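Local structure of tRNA (guanine(26)-N(2))-dimethyltransferase (Pyrococcus horikoshii, 2DUL) at residues F140-E145 with R180-V185; G161-D166 with Y226-V231; Y249-D254 with P270-P275. The protein probably dimethylates the N2 amino group of guanine 26 in a number of tRNAs, using S-adenosyl-L-methionine as methyl donor. All coordinates share one frame; numbering follows the deposited sequence.

Contact 1: F140-E145 with R180-V185; sequences FGSPME and RKYLAV
The backbones of 140-145 and 180-185 approach most closely at Met-144 and Lys-181, whose CA atoms are 6.5 Å apart, where the entry to helix 144-153 meets the last turn of helix 175-182. No hydrogen bond spans this junction, and packing, partly on a backbone carbonyl, carries it. Met-144, bent at chi2 and again at chi3, curls against Lys-181 and Tyr-182: its CG lies 3.4 Å from Lys-181 O and 3.6 Å from Tyr-182 CE1. The sulfur completes a Met-aromatic contact, with SD 4.7 Å from the centroid of the Tyr-182 ring and 52° off its normal, an oblique approach. The far end of the tyrosine reaches the turn ahead of the methionine. There the ring of Pro-143 crosses it at about a right angle, with CD 3.6 Å from Tyr-182 OH. The loop 140-143 follows strand 132-137, the place of motif IV in class I methyltransferases, and it turns straight into the next helix. Ser-142 caps that turn: with OG anti to its backbone N (chi1 178°), the hydroxyl accepts a 3.2 Å bond from Met-144 N at an N-H...O angle of 162°. The same OG lies 3.5 Å from Tyr-182 OH. Around the tyrosine, Pro-169, Leu-170 and Ile-199 supply further apolar neighbours, while Met-144 also packs on Val-203 and Tyr-207 of helix 192-209. An alanine in place of Tyr-182 would probably open a gap beside Met-144 CG and SD and leave Pro-143 CD without its hydroxyl neighbour. Beyond the helix end, Leu-183 takes a positive phi, and its carbonyl, like that of Tyr-182, accepts from Arg-206.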
ATOM      1  N   PHE A 140       6.711  -7.379  -9.648  1.00 38.22           N
ATOM      2  CA  PHE A 140       7.926  -7.911  -9.045  1.00 40.59           C
ATOM      3  C   PHE A 140       8.841  -6.708  -8.843  1.00 39.42           C
ATOM      4  O   PHE A 140       9.570  -6.323  -9.756  1.00 40.82           O
ATOM      5  CB  PHE A 140       8.633  -8.901  -9.983  1.00 44.83           C
ATOM      6  CG  PHE A 140       7.843 -10.141 -10.282  1.00 48.65           C
ATOM      7  CD1 PHE A 140       7.392 -10.961  -9.253  1.00 50.80           C
ATOM      8  CD2 PHE A 140       7.575 -10.507 -11.598  1.00 51.01           C
ATOM      9  CE1 PHE A 140       6.685 -12.130  -9.532  1.00 52.95           C
ATOM     10  CE2 PHE A 140       6.869 -11.674 -11.887  1.00 52.56           C
ATOM     11  CZ  PHE A 140       6.423 -12.487 -10.852  1.00 52.83           C
ATOM     12  N   GLY A 141       8.791  -6.103  -7.662  1.00 36.95           N
ATOM     13  CA  GLY A 141       9.641  -4.956  -7.405  1.00 33.60           C
ATOM     14  C   GLY A 141       8.937  -3.611  -7.445  1.00 32.51           C
ATOM     15  O   GLY A 141       8.072  -3.330  -6.614  1.00 31.68           O
ATOM     16  N   SER A 142       9.308  -2.784  -8.420  1.00 29.44           N
ATOM     17  CA  SER A 142       8.745  -1.442  -8.574  1.00 27.26           C
ATOM     18  C   SER A 142       7.502  -1.370  -9.466  1.00 24.66           C
ATOM     19  O   SER A 142       7.413  -2.049 -10.482  1.00 25.24           O
ATOM     20  CB  SER A 142       9.819  -0.503  -9.136  1.00 26.60           C
ATOM     21  OG  SER A 142       9.309   0.802  -9.344  1.00 24.80           O
ATOM     22  N   PRO A 143       6.521  -0.539  -9.085  1.00 22.17           N
ATOM     23  CA  PRO A 143       5.290  -0.385  -9.867  1.00 20.84           C
ATOM     24  C   PRO A 143       5.367   0.852 -10.763  1.00 19.72           C
ATOM     25  O   PRO A 143       4.418   1.168 -11.482  1.00 18.90           O
ATOM     26  CB  PRO A 143       4.237  -0.202  -8.790  1.00 21.17           C
ATOM     27  CG  PRO A 143       4.975   0.691  -7.808  1.00 21.92           C
ATOM     28  CD  PRO A 143       6.375   0.075  -7.749  1.00 22.17           C
ATOM     29  N   MET A 144       6.501   1.542 -10.714  1.00 18.56           N
ATOM     30  CA  MET A 144       6.670   2.781 -11.462  1.00 19.42           C
ATOM     31  C   MET A 144       6.534   2.715 -12.980  1.00 20.38           C
ATOM     32  O   MET A 144       6.101   3.687 -13.597  1.00 18.47           O
ATOM     33  CB  MET A 144       7.991   3.450 -11.064  1.00 18.21           C
ATOM     34  CG  MET A 144       8.033   3.863  -9.595  1.00 17.24           C
ATOM     35  SD  MET A 144       6.570   4.867  -9.148  1.00 19.27           S
ATOM     36  CE  MET A 144       6.760   6.315 -10.267  1.00 16.88           C
ATOM     37  N   GLU A 145       6.877   1.589 -13.598  1.00 18.98           N
ATOM     38  CA  GLU A 145       6.728   1.507 -15.051  1.00 22.57           C
ATOM     39  C   GLU A 145       5.249   1.370 -15.451  1.00 20.87           C
ATOM     40  O   GLU A 145       4.908   1.487 -16.629  1.00 20.18           O
ATOM     41  CB  GLU A 145       7.532   0.328 -15.608  1.00 26.29           C
ATOM     42  CG  GLU A 145       6.996  -1.034 -15.218  1.00 33.58           C
ATOM     43  CD  GLU A 145       7.921  -2.171 -15.621  1.00 37.62           C
ATOM     44  OE1 GLU A 145       8.267  -2.255 -16.818  1.00 37.27           O
ATOM     45  OE2 GLU A 145       8.298  -2.978 -14.740  1.00 37.58           O
ATOM     46  N   ARG A 180      15.956   7.845  -9.352  1.00 16.78           N
ATOM     47  CA  ARG A 180      15.511   7.479 -10.693  1.00 16.76           C
ATOM     48  C   ARG A 180      14.074   6.972 -10.754  1.00 17.61           C
ATOM     49  O   ARG A 180      13.306   7.379 -11.627  1.00 16.88           O
ATOM     50  CB  ARG A 180      16.424   6.404 -11.305  1.00 17.22           C
ATOM     51  CG  ARG A 180      17.882   6.824 -11.534  1.00 19.08           C
ATOM     52  CD  ARG A 180      18.539   5.944 -12.601  1.00 19.40           C
ATOM     53  NE  ARG A 180      18.379   4.521 -12.311  1.00 21.33           N
ATOM     54  CZ  ARG A 180      19.084   3.845 -11.406  1.00 21.14           C
ATOM     55  NH1 ARG A 180      20.020   4.453 -10.691  1.00 22.18           N
ATOM     56  NH2 ARG A 180      18.835   2.558 -11.199  1.00 23.38           N
ATOM     57  N   LYS A 181      13.712   6.083  -9.834  1.00 16.41           N
ATOM     58  CA  LYS A 181      12.378   5.496  -9.833  1.00 17.47           C
ATOM     59  C   LYS A 181      11.277   6.331  -9.188  1.00 17.36           C
ATOM     60  O   LYS A 181      10.179   6.453  -9.742  1.00 16.47           O
ATOM     61  CB  LYS A 181      12.411   4.124  -9.146  1.00 20.95           C
ATOM     62  CG  LYS A 181      13.373   3.121  -9.780  1.00 23.48           C
ATOM     63  CD  LYS A 181      13.443   1.835  -8.968  1.00 27.67           C
ATOM     64  CE  LYS A 181      14.552   0.913  -9.473  1.00 29.70           C
ATOM     65  NZ  LYS A 181      14.283   0.428 -10.854  1.00 29.75           N
ATOM     66  N   TYR A 182      11.576   6.901  -8.023  1.00 17.07           N
ATOM     67  CA  TYR A 182      10.596   7.674  -7.269  1.00 16.47           C
ATOM     68  C   TYR A 182      10.778   9.182  -7.243  1.00 16.03           C
ATOM     69  O   TYR A 182       9.964   9.886  -6.644  1.00 16.64           O
ATOM     70  CB  TYR A 182      10.544   7.140  -5.834  1.00 15.83           C
ATOM     71  CG  TYR A 182      10.160   5.683  -5.797  1.00 18.88           C
ATOM     72  CD1 TYR A 182       8.834   5.294  -5.965  1.00 19.36           C
ATOM     73  CD2 TYR A 182      11.129   4.683  -5.651  1.00 19.95           C
ATOM     74  CE1 TYR A 182       8.472   3.952  -5.994  1.00 20.57           C
ATOM     75  CE2 TYR A 182      10.774   3.327  -5.681  1.00 20.02           C
ATOM     76  CZ  TYR A 182       9.443   2.976  -5.854  1.00 21.03           C
ATOM     77  OH  TYR A 182       9.066   1.658  -5.909  1.00 22.47           O
ATOM     78  N   LEU A 183      11.830   9.675  -7.888  1.00 14.59           N
ATOM     79  CA  LEU A 183      12.111  11.106  -7.926  1.00 16.02           C
ATOM     80  C   LEU A 183      12.024  11.729  -6.526  1.00 16.73           C
ATOM     81  O   LEU A 183      11.362  12.751  -6.312  1.00 13.97           O
ATOM     82  CB  LEU A 183      11.141  11.800  -8.898  1.00 15.58           C
ATOM     83  CG  LEU A 183      11.280  11.334 -10.356  1.00 18.05           C
ATOM     84  CD1 LEU A 183      10.212  11.997 -11.223  1.00 18.11           C
ATOM     85  CD2 LEU A 183      12.682  11.675 -10.875  1.00 18.41           C
ATOM     86  N   ALA A 184      12.701  11.099  -5.571  1.00 14.64           N
ATOM     87  CA  ALA A 184      12.716  11.566  -4.190  1.00 14.95           C
ATOM     88  C   ALA A 184      14.000  11.096  -3.507  1.00 16.34           C
ATOM     89  O   ALA A 184      14.567  10.067  -3.885  1.00 17.24           O
ATOM     90  CB  ALA A 184      11.492  11.021  -3.438  1.00 13.65           C
ATOM     91  N   VAL A 185      14.448  11.863  -2.514  1.00 15.95           N
ATOM     92  CA  VAL A 185      15.648  11.555  -1.739  1.00 17.19           C
ATOM     93  C   VAL A 185      15.205  10.780  -0.491  1.00 17.92           C
ATOM     94  O   VAL A 185      14.528  11.325   0.386  1.00 16.20           O
ATOM     95  CB  VAL A 185      16.379  12.858  -1.307  1.00 18.10           C
ATOM     96  CG1 VAL A 185      17.643  12.521  -0.530  1.00 22.87           C
ATOM     97  CG2 VAL A 185      16.718  13.700  -2.540  1.00 18.90           C
TER

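Contact 2: G161-D166 with Y226-V231; sequences GVTATD and YFRAFV
The guanidinium of Arg-228 is sandwiched between Thr-163 OG1 on one face and the Phe-230 ring on the other, where CZ of Phe-230 stands 3.2 Å above the plane, offset toward the rim. Its edge meets the backbone of Gly-161 and Val-162, with Arg-228 NH1 3.4 Å from Gly-161 C. Thr-163 OG1, anti to its own carbonyl carbon (chi1 -60°), lies 3.2 Å from Arg-228 NH1, at an angle too poor for a hydrogen bond. The polar partner of NH1 is instead Asp-136, in a salt bridge whose negative charge would probably ease the repulsion between Arg-228 NH2 and the nearby Arg-61. Gly-161 makes room for this grouping, since a CB there would press on both Arg-228 NH1 and Phe-230 CE2. Turned to the other side of the sheet, the Phe-227 ring has Ala-164 O at its edge, 3.6 Å from CD1, and meets Tyr-222 edge-to-face. Four backbone bonds tie the strands, two each in the hydrogen-bonded pairs Val-162/Ala-229 and Ala-164/Phe-227; the straightest, Phe-227 N to Ala-164 O, is 2.8 Å at 174°. Helix 33-46 covers the Thr-163 and Arg-228 face, and helix 192-209 the Val-162 and Phe-227 face. With segment axes at 166°, strand 226-235 runs against both 158-164 and 213-223, the reversed strand that distinguishes the class I methyltransferase sheet from a classical Rossmann fold.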
ATOM      1  N   GLY A 161      -4.624   0.559  -5.949  1.00 20.96           N
ATOM      2  CA  GLY A 161      -3.888  -0.185  -4.945  1.00 21.83           C
ATOM      3  C   GLY A 161      -2.508  -0.396  -5.530  1.00 22.56           C
ATOM      4  O   GLY A 161      -2.375  -0.953  -6.620  1.00 23.87           O
ATOM      5  N   VAL A 162      -1.478   0.056  -4.829  1.00 22.55           N
ATOM      6  CA  VAL A 162      -0.123  -0.083  -5.337  1.00 24.46           C
ATOM      7  C   VAL A 162       0.797  -0.730  -4.315  1.00 25.27           C
ATOM      8  O   VAL A 162       0.746  -0.411  -3.128  1.00 25.50           O
ATOM      9  CB  VAL A 162       0.475   1.295  -5.710  1.00 24.70           C
ATOM     10  CG1 VAL A 162       1.790   1.107  -6.447  1.00 25.70           C
ATOM     11  CG2 VAL A 162      -0.520   2.094  -6.552  1.00 25.02           C
ATOM     12  N   THR A 163       1.634  -1.642  -4.788  1.00 25.34           N
ATOM     13  CA  THR A 163       2.591  -2.316  -3.925  1.00 26.95           C
ATOM     14  C   THR A 163       3.993  -2.149  -4.492  1.00 27.10           C
ATOM     15  O   THR A 163       4.197  -2.223  -5.703  1.00 28.67           O
ATOM     16  CB  THR A 163       2.306  -3.828  -3.811  1.00 26.97           C
ATOM     17  OG1 THR A 163       1.001  -4.036  -3.261  1.00 29.85           O
ATOM     18  CG2 THR A 163       3.336  -4.490  -2.899  1.00 29.15           C
ATOM     19  N   ALA A 164       4.949  -1.891  -3.614  1.00 25.50           N
ATOM     20  CA  ALA A 164       6.339  -1.765  -4.013  1.00 26.00           C
ATOM     21  C   ALA A 164       7.049  -2.832  -3.191  1.00 27.20           C
ATOM     22  O   ALA A 164       6.992  -2.812  -1.964  1.00 24.85           O
ATOM     23  CB  ALA A 164       6.877  -0.380  -3.675  1.00 26.06           C
ATOM     24  N   THR A 165       7.694  -3.774  -3.870  1.00 31.84           N
ATOM     25  CA  THR A 165       8.398  -4.859  -3.192  1.00 37.76           C
ATOM     26  C   THR A 165       9.850  -4.529  -2.881  1.00 39.84           C
ATOM     27  O   THR A 165      10.332  -4.801  -1.780  1.00 44.11           O
ATOM     28  CB  THR A 165       8.372  -6.148  -4.031  1.00 39.02           C
ATOM     29  OG1 THR A 165       7.012  -6.523  -4.284  1.00 42.07           O
ATOM     30  CG2 THR A 165       9.070  -7.279  -3.288  1.00 41.79           C
ATOM     31  N   ASP A 166      10.555  -3.954  -3.846  1.00 40.69           N
ATOM     32  CA  ASP A 166      11.952  -3.607  -3.630  1.00 41.89           C
ATOM     33  C   ASP A 166      12.081  -2.393  -2.717  1.00 41.39           C
ATOM     34  O   ASP A 166      11.984  -1.247  -3.160  1.00 41.46           O
ATOM     35  CB  ASP A 166      12.648  -3.346  -4.969  1.00 43.25           C
ATOM     36  CG  ASP A 166      14.143  -3.136  -4.814  1.00 44.36           C
ATOM     37  OD1 ASP A 166      14.700  -3.590  -3.791  1.00 44.98           O
ATOM     38  OD2 ASP A 166      14.758  -2.529  -5.716  1.00 44.16           O
ATOM     39  N   TYR A 226       7.679  -4.811   2.238  1.00 29.21           N
ATOM     40  CA  TYR A 226       6.898  -4.395   1.089  1.00 28.13           C
ATOM     41  C   TYR A 226       6.049  -3.204   1.505  1.00 25.62           C
ATOM     42  O   TYR A 226       5.604  -3.113   2.648  1.00 23.41           O
ATOM     43  CB  TYR A 226       6.059  -5.551   0.511  1.00 32.69           C
ATOM     44  CG  TYR A 226       4.794  -5.948   1.237  1.00 36.19           C
ATOM     45  CD1 TYR A 226       3.672  -5.119   1.237  1.00 37.72           C
ATOM     46  CD2 TYR A 226       4.690  -7.196   1.858  1.00 38.90           C
ATOM     47  CE1 TYR A 226       2.474  -5.523   1.829  1.00 39.60           C
ATOM     48  CE2 TYR A 226       3.498  -7.612   2.456  1.00 40.96           C
ATOM     49  CZ  TYR A 226       2.391  -6.771   2.436  1.00 41.90           C
ATOM     50  OH  TYR A 226       1.200  -7.179   3.008  1.00 43.34           O
ATOM     51  N   PHE A 227       5.875  -2.271   0.581  1.00 23.89           N
ATOM     52  CA  PHE A 227       5.108  -1.062   0.842  1.00 23.15           C
ATOM     53  C   PHE A 227       3.790  -1.134   0.092  1.00 22.30           C
ATOM     54  O   PHE A 227       3.755  -1.512  -1.081  1.00 22.62           O
ATOM     55  CB  PHE A 227       5.921   0.155   0.407  1.00 22.28           C
ATOM     56  CG  PHE A 227       7.285   0.223   1.041  1.00 24.14           C
ATOM     57  CD1 PHE A 227       8.300  -0.644   0.639  1.00 24.22           C
ATOM     58  CD2 PHE A 227       7.548   1.135   2.058  1.00 20.65           C
ATOM     59  CE1 PHE A 227       9.559  -0.605   1.241  1.00 25.57           C
ATOM     60  CE2 PHE A 227       8.802   1.186   2.668  1.00 24.70           C
ATOM     61  CZ  PHE A 227       9.811   0.313   2.258  1.00 25.18           C
ATOM     62  N   ARG A 228       2.714  -0.760   0.776  1.00 21.04           N
ATOM     63  CA  ARG A 228       1.365  -0.818   0.224  1.00 21.01           C
ATOM     64  C   ARG A 228       0.644   0.524   0.337  1.00 21.03           C
ATOM     65  O   ARG A 228       0.678   1.171   1.382  1.00 20.70           O
ATOM     66  CB  ARG A 228       0.552  -1.864   0.995  1.00 25.65           C
ATOM     67  CG  ARG A 228       0.055  -3.056   0.203  1.00 30.96           C
ATOM     68  CD  ARG A 228      -0.867  -2.660  -0.936  1.00 34.44           C
ATOM     69  NE  ARG A 228      -1.753  -3.761  -1.310  1.00 35.12           N
ATOM     70  CZ  ARG A 228      -2.301  -3.909  -2.513  1.00 36.45           C
ATOM     71  NH1 ARG A 228      -2.051  -3.029  -3.473  1.00 35.12           N
ATOM     72  NH2 ARG A 228      -3.116  -4.929  -2.748  1.00 34.85           N
ATOM     73  N   ALA A 229      -0.034   0.927  -0.731  1.00 19.45           N
ATOM     74  CA  ALA A 229      -0.769   2.185  -0.709  1.00 20.75           C
ATOM     75  C   ALA A 229      -2.095   2.081  -1.443  1.00 21.45           C
ATOM     76  O   ALA A 229      -2.137   1.725  -2.624  1.00 22.32           O
ATOM     77  CB  ALA A 229       0.075   3.300  -1.326  1.00 20.65           C
ATOM     78  N   PHE A 230      -3.175   2.383  -0.729  1.00 20.05           N
ATOM     79  CA  PHE A 230      -4.508   2.378  -1.311  1.00 19.14           C
ATOM     80  C   PHE A 230      -4.961   3.834  -1.333  1.00 18.29           C
ATOM     81  O   PHE A 230      -5.049   4.472  -0.282  1.00 18.21           O
ATOM     82  CB  PHE A 230      -5.492   1.562  -0.462  1.00 19.84           C
ATOM     83  CG  PHE A 230      -5.203   0.089  -0.433  1.00 21.42           C
ATOM     84  CD1 PHE A 230      -4.548  -0.485   0.651  1.00 20.81           C
ATOM     85  CD2 PHE A 230      -5.587  -0.725  -1.494  1.00 23.67           C
ATOM     86  CE1 PHE A 230      -4.277  -1.855   0.683  1.00 22.58           C
ATOM     87  CE2 PHE A 230      -5.322  -2.099  -1.476  1.00 23.18           C
ATOM     88  CZ  PHE A 230      -4.665  -2.666  -0.384  1.00 24.51           C
ATOM     89  N   VAL A 231      -5.238   4.361  -2.520  1.00 18.19           N
ATOM     90  CA  VAL A 231      -5.677   5.744  -2.631  1.00 18.36           C
ATOM     91  C   VAL A 231      -6.967   5.892  -3.411  1.00 18.38           C
ATOM     92  O   VAL A 231      -7.286   5.081  -4.283  1.00 18.84           O
ATOM     93  CB  VAL A 231      -4.588   6.637  -3.292  1.00 17.83           C
ATOM     94  CG1 VAL A 231      -3.322   6.603  -2.456  1.00 19.47           C
ATOM     95  CG2 VAL A 231      -4.308   6.172  -4.706  1.00 18.57           C
TER

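Contact 3: Y249-D254 with P270-P275; sequences YIYFDD and PNAYGP
Water 2 is gripped by three groups from both segments: it accepts from Tyr-273 OH at 2.6 Å and donates to Phe-252 O at 3.0 Å and to Asp-254 OD1 at 2.9 Å. Asp-254 OD1 has a second partner in a salt bridge with Arg-188, so the water links the tyrosine hydroxyl to an ion pair. Water 1 bridges the backbones, accepting from Phe-252 N at 3.0 Å and donating to Asn-271 O at 2.7 Å. It thus carries the link on past the point where direct pairing stops. That pairing centres on Ile-250 and Tyr-273, an antiparallel hydrogen-bonded pair joined by two bonds, Ile-250 N to Tyr-273 O at 2.9 Å and Tyr-273 N to Ile-250 O at 2.8 Å. The edge of the Tyr-273 ring also rests against Ile-250 O, and its CE2 touches Phe-252 CB.

With CG anti to its carbonyl carbon (chi1 -61°), the Tyr-249 side chain runs alongside Pro-275 in the same direction, OH of the tyrosine 3.4 Å from CB of the proline; that hydroxyl is hydrogen-bonded to Phe-265 O. A cis peptide bond precedes Pro-275, and a side chain on Gly-274 would run into Tyr-249 CD2. Tyr-251 sets CE1 and OH against Ala-272 CB, its hydroxyl bonded to Glu-262. Strand 247-252 is the middle of a three-stranded antiparallel sheet, paired with 259-263 on its other side; Ile-250 and Pro-275 pack on helix 192-209 through Val-195 and Arg-206.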
ATOM      1  N   TYR A 249       8.737  17.902   2.997  1.00 16.91           N
ATOM      2  CA  TYR A 249      10.056  17.311   3.181  1.00 17.22           C
ATOM      3  C   TYR A 249      10.357  17.070   4.648  1.00 20.27           C
ATOM      4  O   TYR A 249       9.726  17.656   5.526  1.00 20.78           O
ATOM      5  CB  TYR A 249      11.121  18.228   2.569  1.00 16.24           C
ATOM      6  CG  TYR A 249      10.931  18.416   1.082  1.00 15.36           C
ATOM      7  CD1 TYR A 249       9.953  19.289   0.589  1.00 16.53           C
ATOM      8  CD2 TYR A 249      11.651  17.649   0.170  1.00 16.81           C
ATOM      9  CE1 TYR A 249       9.690  19.377  -0.774  1.00 16.77           C
ATOM     10  CE2 TYR A 249      11.398  17.727  -1.193  1.00 17.01           C
ATOM     11  CZ  TYR A 249      10.412  18.590  -1.658  1.00 18.53           C
ATOM     12  OH  TYR A 249      10.138  18.640  -3.000  1.00 17.47           O
ATOM     13  N   ILE A 250      11.336  16.209   4.901  1.00 20.14           N
ATOM     14  CA  ILE A 250      11.744  15.870   6.253  1.00 19.15           C
ATOM     15  C   ILE A 250      13.219  16.197   6.445  1.00 19.38           C
ATOM     16  O   ILE A 250      14.033  15.989   5.545  1.00 18.30           O
ATOM     17  CB  ILE A 250      11.570  14.359   6.524  1.00 20.96           C
ATOM     18  CG1 ILE A 250      10.098  13.970   6.399  1.00 20.10           C
ATOM     19  CG2 ILE A 250      12.127  14.009   7.901  1.00 21.00           C
ATOM     20  CD1 ILE A 250       9.887  12.482   6.200  1.00 19.39           C
ATOM     21  N   TYR A 251      13.545  16.718   7.621  1.00 18.82           N
ATOM     22  CA  TYR A 251      14.912  17.035   7.988  1.00 18.84           C
ATOM     23  C   TYR A 251      15.168  16.126   9.182  1.00 21.06           C
ATOM     24  O   TYR A 251      14.316  15.988  10.063  1.00 22.43           O
ATOM     25  CB  TYR A 251      15.024  18.506   8.366  1.00 19.86           C
ATOM     26  CG  TYR A 251      14.779  19.418   7.181  1.00 18.30           C
ATOM     27  CD1 TYR A 251      15.786  19.661   6.248  1.00 18.85           C
ATOM     28  CD2 TYR A 251      13.532  20.010   6.979  1.00 20.27           C
ATOM     29  CE1 TYR A 251      15.566  20.474   5.143  1.00 18.16           C
ATOM     30  CE2 TYR A 251      13.291  20.824   5.873  1.00 19.43           C
ATOM     31  CZ  TYR A 251      14.317  21.052   4.959  1.00 20.39           C
ATOM     32  OH  TYR A 251      14.099  21.845   3.860  1.00 19.73           O
ATOM     33  N   PHE A 252      16.335  15.499   9.204  1.00 19.54           N
ATOM     34  CA  PHE A 252      16.658  14.551  10.262  1.00 21.11           C
ATOM     35  C   PHE A 252      18.051  14.798  10.830  1.00 23.04           C
ATOM     36  O   PHE A 252      19.021  14.905  10.084  1.00 23.15           O
ATOM     37  CB  PHE A 252      16.571  13.137   9.682  1.00 22.64           C
ATOM     38  CG  PHE A 252      16.749  12.038  10.695  1.00 22.54           C
ATOM     39  CD1 PHE A 252      15.709  11.684  11.552  1.00 23.41           C
ATOM     40  CD2 PHE A 252      17.949  11.336  10.767  1.00 23.81           C
ATOM     41  CE1 PHE A 252      15.862  10.639  12.465  1.00 23.94           C
ATOM     42  CE2 PHE A 252      18.113  10.291  11.677  1.00 22.90           C
ATOM     43  CZ  PHE A 252      17.067   9.941  12.526  1.00 22.39           C
ATOM     44  N   ASP A 253      18.145  14.897  12.152  1.00 22.42           N
ATOM     45  CA  ASP A 253      19.433  15.124  12.806  1.00 24.97           C
ATOM     46  C   ASP A 253      20.008  13.767  13.205  1.00 23.82           C
ATOM     47  O   ASP A 253      19.486  13.114  14.104  1.00 22.77           O
ATOM     48  CB  ASP A 253      19.257  15.982  14.057  1.00 25.97           C
ATOM     49  CG  ASP A 253      20.583  16.489  14.614  1.00 30.07           C
ATOM     50  OD1 ASP A 253      21.615  15.785  14.484  1.00 30.03           O
ATOM     51  OD2 ASP A 253      20.587  17.592  15.196  1.00 31.77           O
ATOM     52  N   ASP A 254      21.083  13.351  12.543  1.00 24.70           N
ATOM     53  CA  ASP A 254      21.699  12.055  12.825  1.00 27.53           C
ATOM     54  C   ASP A 254      22.262  11.904  14.235  1.00 26.39           C
ATOM     55  O   ASP A 254      22.435  10.786  14.723  1.00 26.20           O
ATOM     56  CB  ASP A 254      22.819  11.768  11.824  1.00 32.44           C
ATOM     57  CG  ASP A 254      22.330  11.737  10.393  1.00 37.59           C
ATOM     58  OD1 ASP A 254      21.347  11.022  10.108  1.00 38.88           O
ATOM     59  OD2 ASP A 254      22.938  12.426   9.550  1.00 44.04           O
ATOM     60  N   PRO A 270      19.046  23.021   3.527  1.00 23.76           N
ATOM     61  CA  PRO A 270      19.851  21.882   3.078  1.00 23.27           C
ATOM     62  C   PRO A 270      19.545  20.551   3.758  1.00 22.13           C
ATOM     63  O   PRO A 270      18.927  20.502   4.828  1.00 20.24           O
ATOM     64  CB  PRO A 270      21.288  22.357   3.321  1.00 24.50           C
ATOM     65  CG  PRO A 270      21.152  23.270   4.496  1.00 25.01           C
ATOM     66  CD  PRO A 270      19.882  24.032   4.206  1.00 24.51           C
ATOM     67  N   ASN A 271      19.969  19.474   3.104  1.00 21.90           N
ATOM     68  CA  ASN A 271      19.790  18.123   3.619  1.00 22.54           C
ATOM     69  C   ASN A 271      18.341  17.669   3.780  1.00 20.51           C
ATOM     70  O   ASN A 271      18.028  16.910   4.696  1.00 20.37           O
ATOM     71  CB  ASN A 271      20.525  17.988   4.957  1.00 25.85           C
ATOM     72  CG  ASN A 271      22.010  18.300   4.836  1.00 31.67           C
ATOM     73  OD1 ASN A 271      22.689  17.786   3.946  1.00 34.48           O
ATOM     74  ND2 ASN A 271      22.519  19.137   5.734  1.00 31.36           N
ATOM     75  N   ALA A 272      17.458  18.124   2.895  1.00 19.99           N
ATOM     76  CA  ALA A 272      16.056  17.729   2.966  1.00 19.04           C
ATOM     77  C   ALA A 272      15.836  16.350   2.354  1.00 18.75           C
ATOM     78  O   ALA A 272      16.529  15.957   1.411  1.00 18.42           O
ATOM     79  CB  ALA A 272      15.172  18.756   2.244  1.00 18.83           C
ATOM     80  N   TYR A 273      14.867  15.622   2.901  1.00 17.19           N
ATOM     81  CA  TYR A 273      14.507  14.301   2.402  1.00 18.23           C
ATOM     82  C   TYR A 273      13.106  14.386   1.816  1.00 18.10           C
ATOM     83  O   TYR A 273      12.225  15.027   2.392  1.00 19.57           O
ATOM     84  CB  TYR A 273      14.526  13.284   3.539  1.00 18.50           C
ATOM     85  CG  TYR A 273      15.902  13.063   4.105  1.00 21.69           C
ATOM     86  CD1 TYR A 273      16.790  12.175   3.497  1.00 21.25           C
ATOM     87  CD2 TYR A 273      16.331  13.764   5.232  1.00 22.52           C
ATOM     88  CE1 TYR A 273      18.075  11.988   3.996  1.00 22.62           C
ATOM     89  CE2 TYR A 273      17.617  13.585   5.741  1.00 24.84           C
ATOM     90  CZ  TYR A 273      18.481  12.693   5.114  1.00 24.93           C
ATOM     91  OH  TYR A 273      19.744  12.500   5.614  1.00 25.22           O
ATOM     92  N   GLY A 274      12.901  13.735   0.676  1.00 17.99           N
ATOM     93  CA  GLY A 274      11.600  13.770   0.029  1.00 17.62           C
ATOM     94  C   GLY A 274      11.701  14.131  -1.445  1.00 16.76           C
ATOM     95  O   GLY A 274      12.765  13.988  -2.044  1.00 16.43           O
ATOM     96  N   PRO A 275      10.626  14.657  -2.049  1.00 17.25           N
ATOM     97  CA  PRO A 275       9.348  14.921  -1.385  1.00 18.18           C
ATOM     98  C   PRO A 275       8.605  13.688  -0.874  1.00 17.89           C
ATOM     99  O   PRO A 275       8.723  12.598  -1.430  1.00 20.17           O
ATOM    100  CB  PRO A 275       8.556  15.676  -2.452  1.00 18.75           C
ATOM    101  CG  PRO A 275       9.059  15.062  -3.731  1.00 18.14           C
ATOM    102  CD  PRO A 275      10.558  15.001  -3.480  1.00 17.55           C
TER
HETATM  103  O   HOH W   1      18.358  16.577   7.338  1.00 20.26           O
HETATM  104  O   HOH W   2      20.050  12.780   8.196  1.00 35.72           O

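In the fold
Contact 1 stands between the other two. Its centre is 11 Å from that of contact 2, where Gly-141 O and Thr-165 N, 2.8 Å apart, are probably hydrogen-bonded and Pro-143 packs on Val-162. It is 19 Å from contact 3, met by a probable bond of 2.8 Å from Val-185 N to Gly-274 O. Contacts 2 and 3 do not touch; their nearest atoms are about 12 Å apart. The structure is the apo form, and contact 2 lies closest to the predicted S-adenosyl-L-methionine site: the Arg-228 side chain is about 3 Å from that of Arg-61, whereas the Pro-143 side chain of contact 1 is about 10 Å from that of Ala-121. Contact 3 is remote from that site.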